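Local coordinates for protein iodotyrosine deiodinase (PDB 6TYK) that catalyses the FMN-dependent reductive removal of halogen from halotyrosines such as 3-iodo-L-tyrosine and 3,5-diiodo-L-tyrosine, working as a homodimer, at residues P137-D142 against L158-P163. Residues are numbered along the deposited sequence; the frame is centred on the assembly and turned at random.
With FMN (flavin mononucleotide), chain C; IYR (3-iodo-tyrosine), chain D.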
ATOM      1  N   PRO A 137      -9.327   3.524  -6.964  1.00 12.94           N
ATOM      2  CA  PRO A 137      -8.015   4.141  -7.148  1.00 13.46           C
ATOM      3  C   PRO A 137      -7.838   4.459  -8.618  1.00 14.40           C
ATOM      4  O   PRO A 137      -7.466   3.601  -9.395  1.00 20.63           O
ATOM      5  CB  PRO A 137      -7.038   3.035  -6.721  1.00 12.84           C
ATOM      6  CG  PRO A 137      -7.871   2.019  -5.995  1.00 14.73           C
ATOM      7  CD  PRO A 137      -9.213   2.093  -6.652  1.00 15.07           C
ATOM      8  N   TYR A 138      -8.140   5.683  -8.996  1.00 11.54           N
ATOM      9  CA  TYR A 138      -8.122   6.056 -10.392  1.00 11.97           C
ATOM     10  C   TYR A 138      -6.750   6.582 -10.783  1.00 10.33           C
ATOM     11  O   TYR A 138      -6.206   7.485 -10.141  1.00 10.67           O
ATOM     12  CB  TYR A 138      -9.222   7.073 -10.683  1.00 12.44           C
ATOM     13  CG  TYR A 138      -9.156   7.544 -12.102  1.00 11.67           C
ATOM     14  CD1 TYR A 138      -9.246   6.636 -13.144  1.00 12.82           C
ATOM     15  CD2 TYR A 138      -8.938   8.880 -12.406  1.00 12.72           C
ATOM     16  CE1 TYR A 138      -9.150   7.044 -14.449  1.00 12.77           C
ATOM     17  CE2 TYR A 138      -8.845   9.305 -13.713  1.00 13.77           C
ATOM     18  CZ  TYR A 138      -8.952   8.381 -14.728  1.00 13.12           C
ATOM     19  OH  TYR A 138      -8.848   8.787 -16.036  1.00 16.62           O
ATOM     20  N   THR A 139      -6.172   5.972 -11.809  1.00 11.75           N
ATOM     21  CA  THR A 139      -4.830   6.309 -12.252  1.00 13.64           C
ATOM     22  C   THR A 139      -4.856   6.626 -13.743  1.00 15.26           C
ATOM     23  O   THR A 139      -4.721   5.730 -14.580  1.00 18.39           O
ATOM     24  CB  THR A 139      -3.846   5.162 -11.968  1.00 14.59           C
ATOM     25  OG1 THR A 139      -4.328   3.964 -12.579  1.00 14.63           O
ATOM     26  CG2 THR A 139      -3.716   4.923 -10.470  1.00 15.26           C
ATOM     27  N   PRO A 140      -5.049   7.909 -14.084  1.00 15.55           N
ATOM     28  CA  PRO A 140      -5.092   8.317 -15.495  1.00 17.20           C
ATOM     29  C   PRO A 140      -3.724   8.156 -16.141  1.00 19.17           C
ATOM     30  O   PRO A 140      -2.728   8.032 -15.435  1.00 20.28           O
ATOM     31  CB  PRO A 140      -5.471   9.799 -15.417  1.00 17.40           C
ATOM     32  CG  PRO A 140      -4.933  10.247 -14.082  1.00 16.28           C
ATOM     33  CD  PRO A 140      -5.134   9.058 -13.164  1.00 15.96           C
ATOM     34  N   PRO A 141      -3.673   8.160 -17.475  1.00 20.44           N
ATOM     35  CA  PRO A 141      -2.403   7.943 -18.175  1.00 25.86           C
ATOM     36  C   PRO A 141      -1.361   9.020 -17.891  1.00 31.64           C
ATOM     37  O   PRO A 141      -0.174   8.696 -17.822  1.00 34.64           O
ATOM     38  CB  PRO A 141      -2.808   7.964 -19.654  1.00 27.19           C
ATOM     39  CG  PRO A 141      -4.259   7.616 -19.659  1.00 24.81           C
ATOM     40  CD  PRO A 141      -4.809   8.246 -18.410  1.00 22.28           C
ATOM     41  N   ASP A 142      -1.782  10.271 -17.737  1.00 32.46           N
ATOM     42  CA  ASP A 142      -0.829  11.332 -17.422  1.00 36.34           C
ATOM     43  C   ASP A 142      -1.236  12.154 -16.207  1.00 35.02           C
ATOM     44  O   ASP A 142      -2.187  12.935 -16.244  1.00 37.52           O
ATOM     45  CB  ASP A 142      -0.579  12.252 -18.618  1.00 40.63           C
ATOM     46  CG  ASP A 142       0.595  13.196 -18.385  1.00 44.93           C
ATOM     47  OD1 ASP A 142       1.583  12.770 -17.747  1.00 45.85           O
ATOM     48  OD2 ASP A 142       0.527  14.362 -18.828  1.00 47.03           O
ATOM     49  N   LEU A 158       1.677  13.277  -7.506  1.00 11.40           N
ATOM     50  CA  LEU A 158       0.330  12.734  -7.427  1.00 11.68           C
ATOM     51  C   LEU A 158       0.385  11.234  -7.665  1.00 11.86           C
ATOM     52  O   LEU A 158       0.901  10.788  -8.682  1.00 14.90           O
ATOM     53  CB  LEU A 158      -0.580  13.407  -8.449  1.00 13.00           C
ATOM     54  CG  LEU A 158      -2.035  12.947  -8.498  1.00 13.33           C
ATOM     55  CD1 LEU A 158      -2.712  13.066  -7.134  1.00 13.50           C
ATOM     56  CD2 LEU A 158      -2.775  13.774  -9.548  1.00 16.07           C
ATOM     57  N   GLU A 159      -0.140  10.465  -6.719  1.00 10.60           N
ATOM     58  CA  GLU A 159      -0.108   9.010  -6.810  1.00 10.87           C
ATOM     59  C   GLU A 159      -1.411   8.434  -7.349  1.00 10.88           C
ATOM     60  O   GLU A 159      -1.412   7.478  -8.119  1.00 11.40           O
ATOM     61  CB  GLU A 159       0.171   8.397  -5.440  1.00 11.49           C
ATOM     62  CG  GLU A 159       1.580   8.634  -4.930  1.00 11.42           C
ATOM     63  CD  GLU A 159       2.629   7.880  -5.720  1.00 12.23           C
ATOM     64  OE1 GLU A 159       2.259   6.969  -6.499  1.00 13.01           O
ATOM     65  OE2 GLU A 159       3.827   8.182  -5.556  1.00 14.32           O
ATOM     66  N   VAL A 160      -2.532   8.990  -6.916  1.00 11.45           N
ATOM     67  CA  VAL A 160      -3.813   8.406  -7.260  1.00 10.58           C
ATOM     68  C   VAL A 160      -4.911   9.424  -7.010  1.00 10.62           C
ATOM     69  O   VAL A 160      -4.777  10.285  -6.140  1.00 12.07           O
ATOM     70  CB  VAL A 160      -4.079   7.112  -6.441  1.00 10.56           C
ATOM     71  CG1 VAL A 160      -4.150   7.394  -4.933  1.00 12.37           C
ATOM     72  CG2 VAL A 160      -5.341   6.440  -6.910  1.00 13.04           C
ATOM     73  N   ILE A 161      -5.961   9.355  -7.822  1.00  9.70           N
ATOM     74  CA  ILE A 161      -7.170  10.135  -7.607  1.00 10.82           C
ATOM     75  C   ILE A 161      -8.191   9.169  -7.057  1.00 10.94           C
ATOM     76  O   ILE A 161      -8.523   8.174  -7.707  1.00 11.63           O
ATOM     77  CB  ILE A 161      -7.685  10.713  -8.935  1.00 12.08           C
ATOM     78  CG1 ILE A 161      -6.658  11.688  -9.520  1.00 13.16           C
ATOM     79  CG2 ILE A 161      -9.057  11.378  -8.749  1.00 13.43           C
ATOM     80  CD1 ILE A 161      -6.943  12.039 -10.967  1.00 14.73           C
ATOM     81  N   LEU A 162      -8.690   9.447  -5.862  1.00 11.55           N
ATOM     82  CA  LEU A 162      -9.697   8.590  -5.251  1.00 11.03           C
ATOM     83  C   LEU A 162     -11.031   9.312  -5.182  1.00 10.20           C
ATOM     84  O   LEU A 162     -11.271  10.088  -4.258  1.00 11.09           O
ATOM     85  CB  LEU A 162      -9.286   8.194  -3.831  1.00 12.66           C
ATOM     86  CG  LEU A 162      -8.062   7.300  -3.682  1.00 17.07           C
ATOM     87  CD1 LEU A 162      -7.592   7.335  -2.237  1.00 19.98           C
ATOM     88  CD2 LEU A 162      -8.381   5.873  -4.081  1.00 16.68           C
ATOM     89  N   PRO A 163     -11.910   9.068  -6.158  1.00 11.64           N
ATOM     90  CA  PRO A 163     -13.273   9.581  -6.014  1.00 12.36           C
ATOM     91  C   PRO A 163     -13.901   8.918  -4.800  1.00 12.63           C
ATOM     92  O   PRO A 163     -13.754   7.704  -4.624  1.00 13.66           O
ATOM     93  CB  PRO A 163     -13.967   9.127  -7.302  1.00 13.50           C
ATOM     94  CG  PRO A 163     -12.839   8.822  -8.257  1.00 15.47           C
ATOM     95  CD  PRO A 163     -11.727   8.309  -7.404  1.00 14.33           C
TER
HETATM   96  N1  FMN C 301      -9.908   1.275 -11.860  1.00 11.67           N
HETATM   97  C2  FMN C 301     -10.261   2.092 -12.895  1.00 12.49           C
HETATM   98  O2  FMN C 301     -11.411   2.085 -13.298  1.00 13.99           O
HETATM   99  N3  FMN C 301      -9.341   2.926 -13.478  1.00 12.73           N
HETATM  100  C4  FMN C 301      -8.043   2.947 -13.050  1.00 12.53           C
HETATM  101  O4  FMN C 301      -7.236   3.708 -13.599  1.00 13.36           O
HETATM  102  C4A FMN C 301      -7.677   2.119 -11.986  1.00 10.92           C
HETATM  103  N5  FMN C 301      -6.383   2.133 -11.513  1.00 12.83           N
HETATM  104  C5A FMN C 301      -6.032   1.326 -10.444  1.00 12.28           C
HETATM  105  C6  FMN C 301      -4.729   1.364  -9.964  1.00 11.62           C
HETATM  106  C7  FMN C 301      -4.340   0.586  -8.885  1.00 11.06           C
HETATM  107  C7M FMN C 301      -2.915   0.670  -8.405  1.00 12.29           C
HETATM  108  C8  FMN C 301      -5.271  -0.248  -8.282  1.00 11.65           C
HETATM  109  C8M FMN C 301      -4.882  -1.109  -7.110  1.00 14.36           C
HETATM  110  C9  FMN C 301      -6.577  -0.287  -8.763  1.00 11.37           C
HETATM  111  C9A FMN C 301      -6.971   0.498  -9.844  1.00 11.13           C
HETATM  112  N10 FMN C 301      -8.271   0.459 -10.347  1.00 10.37           N
HETATM  113  C10 FMN C 301      -8.622   1.299 -11.381  1.00 10.76           C
HETATM  114  C1' FMN C 301      -9.313  -0.432  -9.733  1.00 10.17           C
HETATM  115  C2' FMN C 301      -9.102  -1.890 -10.199  1.00 10.95           C
HETATM  116  O2' FMN C 301      -9.547  -2.083 -11.538  1.00 11.73           O
HETATM  117  C3' FMN C 301      -9.819  -2.832  -9.227  1.00 10.82           C
HETATM  118  O3' FMN C 301      -9.174  -2.726  -7.971  1.00 11.14           O
HETATM  119  C4' FMN C 301      -9.835  -4.291  -9.681  1.00 11.28           C
HETATM  120  O4' FMN C 301     -10.607  -4.414 -10.868  1.00 12.04           O
HETATM  121  C5' FMN C 301     -10.426  -5.189  -8.605  1.00 10.63           C
HETATM  122  O5' FMN C 301     -11.705  -4.703  -8.258  1.00 11.13           O
HETATM  123  P   FMN C 301     -12.603  -5.452  -7.156  1.00 11.89           P
HETATM  124  O1P FMN C 301     -13.935  -4.709  -7.191  1.00 12.26           O
HETATM  125  O2P FMN C 301     -11.966  -5.274  -5.805  1.00 13.77           O
HETATM  126  O3P FMN C 301     -12.762  -6.896  -7.591  1.00 11.51           O
HETATM  127  N   IYR D 302      -7.196   4.166 -16.355  1.00 14.81           N
HETATM  128  CA  IYR D 302      -7.985   3.491 -17.353  1.00 14.93           C
HETATM  129  CB  IYR D 302      -7.677   2.001 -17.579  1.00 14.20           C
HETATM  130  CC  IYR D 302      -7.648   1.144 -16.361  1.00 13.58           C
HETATM  131  CD  IYR D 302      -6.417   0.810 -15.795  1.00 13.17           C
HETATM  132  CE  IYR D 302      -6.318  -0.012 -14.672  1.00 13.78           C
HETATM  133  IE  IYR D 302      -4.493  -0.402 -13.909  1.00 20.46           I
HETATM  134  CF  IYR D 302      -7.491  -0.531 -14.115  1.00 12.10           C
HETATM  135  OF  IYR D 302      -7.489  -1.348 -13.021  1.00 12.57           O
HETATM  136  CG  IYR D 302      -8.745  -0.201 -14.663  1.00 13.34           C
HETATM  137  CH  IYR D 302      -8.815   0.616 -15.786  1.00 13.24           C
HETATM  138  C   IYR D 302      -9.474   3.591 -17.069  1.00 16.02           C
HETATM  139  O   IYR D 302     -10.412   3.261 -17.794  1.00 17.41           O
HETATM  140  OXT IYR D 302      -9.776   4.117 -15.857  1.00 14.99           O
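Y138 and I161 form a single antiparallel hydrogen-bonded bridge that joins the flavin-binding loop after strand 134-135 to the inner strand 156-165 of the nitroreductase fold. Two backbone bonds define the pair: Y138 N donates to I161 O at 2.8 Å, and I161 N returns a straighter bond (169°) to Y138 O at 3.0 Å. The pairing stays local, since the two chain directions lie 109° apart. On one side of the bridge, V160 CG2 sits 3.5 Å from P137 CA, while the CD2 branch of L162 approaches the same CA. On the other, the Y138 ring lies alongside the I161 side chain, CD2 to CD1 at 4.0 Å, and P140 crosses that side chain at about a right angle, its CG near I161 CD1. The first torsion of Y138 sets CG anti to the backbone N (chi1 176°); the ring's edge meets FMN N3 and the IYR carboxylate oxygen OXT, the latter 3.3 Å from CE1. Its OH is hydrogen-bonded to E68, which also binds the substrate. An alanine in place of Y138 would probably leave E68 without this phenolic mate and open a gap beside I161 CD1. Next along the loop, T139 N donates to FMN O4 at 3.1 Å, and T139 OG1 lies within hydrogen-bonding distance of both O4 and N5, without a settled choice. The Y138-T139 peptide is thus gripped at both ends, its C=O by I161 N and its N-H by FMN O4; that N-H would probably polarise the C4=O4 carbonyl, and a hydroxyl beside N5 is consistent with holding the semiquinone.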